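Local structure of NADPH-dependent aldehyde reductase YqhD (Escherichia coli, 4QGS) at residues V208-V219 against I267-H278. The protein reduces a broad range of short-chain aldehydes to alcohols with NADPH, using one zinc ion per subunit. Numbering follows the deposited sequence.
Sequences VHTVEQYVTKPV and IGAGVPQDWATH. With ZN (zinc ion), chain B.
His-209 and His-278 meet at the catalytic zinc in the metal site of this member of the iron-containing alcohol dehydrogenase family, each binding the metal through NE2 at 2.1 Å. Asp-205 and His-292 complete the protein ligands, and two waters also bind the metal. The two imidazoles stand almost perpendicular, planes 85° apart, with the edge of His-278 turned to the face of His-209. Trp-275 adds a second offset edge-to-face contact: its CH2 lies 3.6 Å from His-209 ND1.

Behind this first shell sits Glu-212. Its OE2 accepts from His-278 ND1 through the anti lone pair at 2.9 Å, close to the imidazole plane. The backbone N of His-278 also donates to OE2, coming in nearly along the C-O bond. The ND1 bond, with the zinc at NE2, fixes the rotation of the ring; it probably also makes the imidazole a stronger donor to the metal. The other oxygen, OE1, takes the N-H of Trp-275, the N-cap residue of helix 276-288, from above the carboxylate plane. A bend at chi2 (-85°) folds the carboxylate back toward this helix start, while Glu-212 CB rides over the six-membered ring of Trp-275, 3.7 Å from its centroid.

Farther out, Asp-274 N donates to Glu-212 O at 2.8 Å, tying the chain at Glu-212 to the loop that leads into helix 276-288. Asp-274 OD1 forms an Asx turn with Ala-276 N; its OD2 reaches Lys-311 in a salt bridge. Gln-213 lies alongside Gln-273, with CG 3.7 Å from Trp-275 CZ2. Gln-273 OE1 holds the indole, accepting from Trp-275 NE1 on an in-plane lone pair at 2.8 Å.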
ATOM      1  N   VAL A 208       2.114  -9.212  -2.532  1.00 15.65           N
ATOM      2  CA  VAL A 208       3.399  -9.134  -1.852  1.00 14.00           C
ATOM      3  C   VAL A 208       3.244  -8.607  -0.431  1.00 16.40           C
ATOM      4  O   VAL A 208       3.886  -9.134   0.476  1.00 15.60           O
ATOM      5  CB  VAL A 208       4.392  -8.269  -2.652  1.00 13.08           C
ATOM      6  CG1 VAL A 208       5.692  -8.103  -1.862  1.00 14.80           C
ATOM      7  CG2 VAL A 208       4.656  -8.931  -3.998  1.00 15.92           C
ATOM      8  N   HIS A 209       2.377  -7.613  -0.207  1.00 14.33           N
ATOM      9  CA  HIS A 209       2.135  -7.175   1.177  1.00 15.19           C
ATOM     10  C   HIS A 209       1.701  -8.357   2.041  1.00 17.63           C
ATOM     11  O   HIS A 209       2.103  -8.455   3.206  1.00 16.75           O
ATOM     12  CB  HIS A 209       1.092  -6.054   1.247  1.00 17.73           C
ATOM     13  CG  HIS A 209       1.658  -4.694   0.979  1.00 19.99           C
ATOM     14  ND1 HIS A 209       1.720  -3.708   1.940  1.00 20.37           N
ATOM     15  CD2 HIS A 209       2.215  -4.165  -0.140  1.00 17.99           C
ATOM     16  CE1 HIS A 209       2.273  -2.624   1.421  1.00 21.45           C
ATOM     17  NE2 HIS A 209       2.583  -2.876   0.162  1.00 19.47           N
ATOM     18  N   THR A 210       0.908  -9.255   1.464  1.00 15.66           N
ATOM     19  CA  THR A 210       0.446 -10.435   2.191  1.00 15.73           C
ATOM     20  C   THR A 210       1.617 -11.370   2.504  1.00 18.70           C
ATOM     21  O   THR A 210       1.793 -11.773   3.655  1.00 16.78           O
ATOM     22  CB  THR A 210      -0.627 -11.186   1.414  1.00 14.01           C
ATOM     23  OG1 THR A 210      -1.705 -10.282   1.125  1.00 16.84           O
ATOM     24  CG2 THR A 210      -1.167 -12.390   2.252  1.00 15.54           C
ATOM     25  N   VAL A 211       2.438 -11.710   1.510  1.00 15.40           N
ATOM     26  CA  VAL A 211       3.513 -12.679   1.800  1.00 16.23           C
ATOM     27  C   VAL A 211       4.651 -12.078   2.628  1.00 17.27           C
ATOM     28  O   VAL A 211       5.438 -12.821   3.221  1.00 16.16           O
ATOM     29  CB  VAL A 211       4.109 -13.303   0.509  1.00 15.99           C
ATOM     30  CG1 VAL A 211       3.036 -14.058  -0.277  1.00 19.44           C
ATOM     31  CG2 VAL A 211       4.779 -12.231  -0.355  1.00 17.56           C
ATOM     32  N   GLU A 212       4.741 -10.751   2.694  1.00 15.57           N
ATOM     33  CA  GLU A 212       5.717 -10.094   3.572  1.00 14.53           C
ATOM     34  C   GLU A 212       5.414 -10.413   5.032  1.00 15.86           C
ATOM     35  O   GLU A 212       6.285 -10.291   5.890  1.00 19.44           O
ATOM     36  CB  GLU A 212       5.708  -8.580   3.393  1.00 16.00           C
ATOM     37  CG  GLU A 212       6.221  -8.089   2.032  1.00 13.79           C
ATOM     38  CD  GLU A 212       7.741  -7.938   1.954  1.00 20.41           C
ATOM     39  OE1 GLU A 212       8.488  -8.740   2.568  1.00 19.08           O
ATOM     40  OE2 GLU A 212       8.189  -6.992   1.271  1.00 16.99           O
ATOM     41  N   GLN A 213       4.167 -10.802   5.279  1.00 17.55           N
ATOM     42  CA  GLN A 213       3.674 -11.062   6.632  1.00 17.66           C
ATOM     43  C   GLN A 213       3.293 -12.521   6.854  1.00 20.18           C
ATOM     44  O   GLN A 213       2.727 -12.880   7.901  1.00 23.28           O
ATOM     45  CB  GLN A 213       2.472 -10.163   6.917  1.00 19.18           C
ATOM     46  CG  GLN A 213       2.764  -8.666   6.750  1.00 19.94           C
ATOM     47  CD  GLN A 213       1.508  -7.814   6.847  1.00 24.05           C
ATOM     48  OE1 GLN A 213       1.080  -7.448   7.940  1.00 25.61           O
ATOM     49  NE2 GLN A 213       0.926  -7.468   5.698  1.00 23.03           N
ATOM     50  N   TYR A 214       3.607 -13.375   5.889  1.00 16.39           N
ATOM     51  CA  TYR A 214       3.159 -14.763   5.947  1.00 19.16           C
ATOM     52  C   TYR A 214       4.261 -15.749   5.548  1.00 18.90           C
ATOM     53  O   TYR A 214       4.438 -16.775   6.200  1.00 19.53           O
ATOM     54  CB  TYR A 214       1.909 -14.953   5.065  1.00 18.60           C
ATOM     55  CG  TYR A 214       1.572 -16.394   4.748  1.00 16.85           C
ATOM     56  CD1 TYR A 214       1.081 -17.254   5.737  1.00 15.70           C
ATOM     57  CD2 TYR A 214       1.752 -16.904   3.466  1.00 19.16           C
ATOM     58  CE1 TYR A 214       0.781 -18.574   5.442  1.00 17.28           C
ATOM     59  CE2 TYR A 214       1.453 -18.225   3.160  1.00 16.17           C
ATOM     60  CZ  TYR A 214       0.978 -19.056   4.169  1.00 16.35           C
ATOM     61  OH  TYR A 214       0.683 -20.363   3.876  1.00 19.06           O
ATOM     62  N   VAL A 215       5.013 -15.457   4.492  1.00 17.04           N
ATOM     63  CA  VAL A 215       6.066 -16.379   4.096  1.00 18.29           C
ATOM     64  C   VAL A 215       7.321 -15.987   4.872  1.00 19.78           C
ATOM     65  O   VAL A 215       8.228 -15.317   4.368  1.00 19.38           O
ATOM     66  CB  VAL A 215       6.306 -16.382   2.582  1.00 16.23           C
ATOM     67  CG1 VAL A 215       7.334 -17.445   2.220  1.00 17.40           C
ATOM     68  CG2 VAL A 215       4.985 -16.662   1.876  1.00 18.74           C
ATOM     69  N   THR A 216       7.336 -16.404   6.132  1.00 19.46           N
ATOM     70  CA  THR A 216       8.342 -15.958   7.075  1.00 17.23           C
ATOM     71  C   THR A 216       8.826 -17.134   7.929  1.00 22.30           C
ATOM     72  O   THR A 216       9.663 -17.919   7.491  1.00 19.97           O
ATOM     73  CB  THR A 216       7.793 -14.840   7.984  1.00 19.31           C
ATOM     74  OG1 THR A 216       6.579 -15.283   8.600  1.00 21.67           O
ATOM     75  CG2 THR A 216       7.501 -13.581   7.170  1.00 20.10           C
ATOM     76  N   LYS A 217       8.279 -17.242   9.137  1.00 18.15           N
ATOM     77  CA  LYS A 217       8.636 -18.318  10.068  1.00 23.71           C
ATOM     78  C   LYS A 217       7.378 -18.845  10.729  1.00 20.36           C
ATOM     79  O   LYS A 217       6.505 -18.060  11.078  1.00 24.75           O
ATOM     80  CB  LYS A 217       9.609 -17.825  11.149  1.00 24.06           C
ATOM     81  CG  LYS A 217      11.028 -17.621  10.687  1.00 33.11           C
ATOM     82  CD  LYS A 217      11.883 -17.000  11.789  1.00 42.64           C
ATOM     83  CE  LYS A 217      11.253 -15.726  12.340  1.00 34.22           C
ATOM     84  NZ  LYS A 217      12.112 -15.079  13.367  1.00 49.50           N
ATOM     85  N   PRO A 218       7.292 -20.170  10.938  1.00 23.18           N
ATOM     86  CA  PRO A 218       6.085 -20.711  11.573  1.00 22.02           C
ATOM     87  C   PRO A 218       6.023 -20.376  13.060  1.00 25.40           C
ATOM     88  O   PRO A 218       6.982 -20.613  13.794  1.00 24.41           O
ATOM     89  CB  PRO A 218       6.217 -22.216  11.343  1.00 21.57           C
ATOM     90  CG  PRO A 218       7.692 -22.451  11.277  1.00 25.91           C
ATOM     91  CD  PRO A 218       8.270 -21.225  10.618  1.00 20.06           C
ATOM     92  N   VAL A 219       4.911 -19.791  13.492  1.00 20.22           N
ATOM     93  CA  VAL A 219       4.709 -19.481  14.903  0.84 19.87           C
ATOM     94  C   VAL A 219       3.356 -20.002  15.381  1.00 17.47           C
ATOM     95  O   VAL A 219       2.864 -19.601  16.426  1.00 21.67           O
ATOM     96  CB  VAL A 219       4.803 -17.963  15.194  0.84 20.41           C
ATOM     97  CG1 VAL A 219       6.204 -17.443  14.897  0.84 21.47           C
ATOM     98  CG2 VAL A 219       3.752 -17.179  14.405  0.84 21.81           C
ATOM     99  N   ILE A 267      -3.828  -9.685   9.380  1.00 22.78           N
ATOM    100  CA  ILE A 267      -2.926 -10.773   9.009  1.00 21.56           C
ATOM    101  C   ILE A 267      -1.507 -10.610   9.545  1.00 21.45           C
ATOM    102  O   ILE A 267      -0.755 -11.582   9.603  1.00 25.35           O
ATOM    103  CB  ILE A 267      -2.859 -10.956   7.485  1.00 23.20           C
ATOM    104  CG1 ILE A 267      -2.520  -9.632   6.807  1.00 21.03           C
ATOM    105  CG2 ILE A 267      -4.186 -11.501   6.970  1.00 21.55           C
ATOM    106  CD1 ILE A 267      -2.056  -9.813   5.381  1.00 25.35           C
ATOM    107  N   GLY A 268      -1.139  -9.396   9.943  1.00 19.93           N
ATOM    108  CA  GLY A 268       0.202  -9.153  10.443  1.00 19.14           C
ATOM    109  C   GLY A 268       0.290  -9.117  11.961  1.00 23.67           C
ATOM    110  O   GLY A 268       1.383  -9.082  12.513  1.00 22.91           O
ATOM    111  N   ALA A 269      -0.860  -9.118  12.631  1.00 20.83           N
ATOM    112  CA  ALA A 269      -0.873  -8.973  14.083  1.00 22.59           C
ATOM    113  C   ALA A 269      -0.354 -10.235  14.738  1.00 21.71           C
ATOM    114  O   ALA A 269      -0.947 -11.304  14.598  1.00 22.88           O
ATOM    115  CB  ALA A 269      -2.283  -8.648  14.581  1.00 23.54           C
ATOM    116  N   GLY A 270       0.771 -10.103  15.432  1.00 21.05           N
ATOM    117  CA  GLY A 270       1.335 -11.198  16.204  1.00 27.51           C
ATOM    118  C   GLY A 270       2.172 -12.217  15.446  1.00 27.79           C
ATOM    119  O   GLY A 270       2.420 -13.318  15.960  1.00 29.38           O
ATOM    120  N   VAL A 271       2.617 -11.864  14.238  1.00 21.53           N
ATOM    121  CA  VAL A 271       3.425 -12.772  13.436  1.00 23.31           C
ATOM    122  C   VAL A 271       4.681 -12.063  12.925  1.00 20.40           C
ATOM    123  O   VAL A 271       4.713 -10.831  12.859  1.00 19.34           O
ATOM    124  CB  VAL A 271       2.627 -13.340  12.251  1.00 20.52           C
ATOM    125  CG1 VAL A 271       1.453 -14.193  12.770  1.00 22.96           C
ATOM    126  CG2 VAL A 271       2.117 -12.233  11.371  1.00 19.70           C
ATOM    127  N   PRO A 272       5.721 -12.840  12.583  1.00 20.41           N
ATOM    128  CA  PRO A 272       6.958 -12.221  12.087  1.00 19.71           C
ATOM    129  C   PRO A 272       6.693 -11.499  10.788  1.00 21.19           C
ATOM    130  O   PRO A 272       5.823 -11.917  10.019  1.00 22.42           O
ATOM    131  CB  PRO A 272       7.899 -13.414  11.864  1.00 22.24           C
ATOM    132  CG  PRO A 272       7.319 -14.523  12.681  1.00 24.62           C
ATOM    133  CD  PRO A 272       5.840 -14.304  12.672  1.00 22.89           C
ATOM    134  N   GLN A 273       7.399 -10.403  10.556  1.00 18.96           N
ATOM    135  CA  GLN A 273       7.222  -9.698   9.288  1.00 19.60           C
ATOM    136  C   GLN A 273       8.563  -9.453   8.651  1.00 18.49           C
ATOM    137  O   GLN A 273       9.548  -9.209   9.334  1.00 18.57           O
ATOM    138  CB  GLN A 273       6.471  -8.392   9.502  1.00 18.96           C
ATOM    139  CG  GLN A 273       5.046  -8.626  10.042  1.00 22.81           C
ATOM    140  CD  GLN A 273       4.219  -7.374  10.113  1.00 25.26           C
ATOM    141  OE1 GLN A 273       4.518  -6.378   9.457  1.00 23.47           O
ATOM    142  NE2 GLN A 273       3.162  -7.413  10.921  1.00 27.68           N
ATOM    143  N   ASP A 274       8.580  -9.505   7.323  1.00 18.06           N
ATOM    144  CA  ASP A 274       9.815  -9.468   6.559  1.00 17.33           C
ATOM    145  C   ASP A 274      10.080  -8.034   6.091  1.00 18.65           C
ATOM    146  O   ASP A 274      10.782  -7.277   6.759  1.00 19.81           O
ATOM    147  CB  ASP A 274       9.698 -10.455   5.389  1.00 16.37           C
ATOM    148  CG  ASP A 274      10.974 -10.561   4.554  1.00 17.95           C
ATOM    149  OD1 ASP A 274      11.878  -9.731   4.726  1.00 17.76           O
ATOM    150  OD2 ASP A 274      11.040 -11.483   3.716  1.00 19.84           O
ATOM    151  N   TRP A 275       9.490  -7.692   4.943  1.00 16.63           N
ATOM    152  CA  TRP A 275       9.549  -6.378   4.285  1.00 20.09           C
ATOM    153  C   TRP A 275      10.859  -6.126   3.562  1.00 19.61           C
ATOM    154  O   TRP A 275      11.046  -5.045   3.019  1.00 16.28           O
ATOM    155  CB  TRP A 275       9.262  -5.234   5.264  1.00 18.15           C
ATOM    156  CG  TRP A 275       7.875  -5.374   5.825  1.00 16.19           C
ATOM    157  CD1 TRP A 275       7.541  -5.723   7.103  1.00 17.66           C
ATOM    158  CD2 TRP A 275       6.646  -5.248   5.106  1.00 15.44           C
ATOM    159  NE1 TRP A 275       6.169  -5.795   7.230  1.00 20.15           N
ATOM    160  CE2 TRP A 275       5.600  -5.508   6.014  1.00 18.33           C
ATOM    161  CE3 TRP A 275       6.324  -4.923   3.780  1.00 18.23           C
ATOM    162  CZ2 TRP A 275       4.261  -5.459   5.645  1.00 18.69           C
ATOM    163  CZ3 TRP A 275       4.997  -4.878   3.413  1.00 16.16           C
ATOM    164  CH2 TRP A 275       3.979  -5.137   4.346  1.00 20.05           C
ATOM    165  N   ALA A 276      11.743  -7.119   3.535  1.00 16.26           N
ATOM    166  CA  ALA A 276      13.010  -6.944   2.814  1.00 17.47           C
ATOM    167  C   ALA A 276      12.775  -6.794   1.314  1.00 17.94           C
ATOM    168  O   ALA A 276      13.503  -6.055   0.638  1.00 16.77           O
ATOM    169  CB  ALA A 276      13.951  -8.104   3.087  1.00 18.62           C
ATOM    170  N   THR A 277      11.773  -7.496   0.790  1.00 16.19           N
ATOM    171  CA  THR A 277      11.430  -7.358  -0.637  1.00 16.71           C
ATOM    172  C   THR A 277      11.031  -5.913  -0.947  1.00 18.27           C
ATOM    173  O   THR A 277      11.496  -5.329  -1.938  1.00 17.00           O
ATOM    174  CB  THR A 277      10.303  -8.327  -1.048  1.00 17.71           C
ATOM    175  OG1 THR A 277      10.798  -9.676  -0.996  1.00 17.27           O
ATOM    176  CG2 THR A 277       9.792  -8.029  -2.483  1.00 17.30           C
ATOM    177  N   HIS A 278      10.203  -5.323  -0.086  1.00 16.29           N
ATOM    178  CA  HIS A 278       9.868  -3.906  -0.205  1.00 15.22           C
ATOM    179  C   HIS A 278      11.096  -2.989  -0.105  1.00 17.99           C
ATOM    180  O   HIS A 278      11.236  -2.072  -0.911  1.00 15.72           O
ATOM    181  CB  HIS A 278       8.811  -3.499   0.846  1.00 15.96           C
ATOM    182  CG  HIS A 278       7.402  -3.561   0.331  1.00 16.11           C
ATOM    183  ND1 HIS A 278       6.736  -4.750   0.116  1.00 17.31           N
ATOM    184  CD2 HIS A 278       6.546  -2.582  -0.062  1.00 17.07           C
ATOM    185  CE1 HIS A 278       5.532  -4.501  -0.374  1.00 16.69           C
ATOM    186  NE2 HIS A 278       5.390  -3.189  -0.486  1.00 18.22           N
TER
HETATM  187 ZN    ZN B 401       3.766  -2.048  -1.322  1.00 22.30          ZN
HETATM  188  O   HOH W   1      10.019 -10.524   1.618  1.00 22.78           O
HETATM  189  O   HOH W   2      -0.303 -13.600   8.109  1.00 21.47           O
HETATM  190  O   HOH W   3       4.275 -14.391   9.649  1.00 24.60           O
HETATM  191  O   HOH W   4       4.252  -0.461  -0.043  1.00 26.32           O
HETATM  192  O   HOH W   5       2.189  -0.602  -1.557  1.00 27.91           O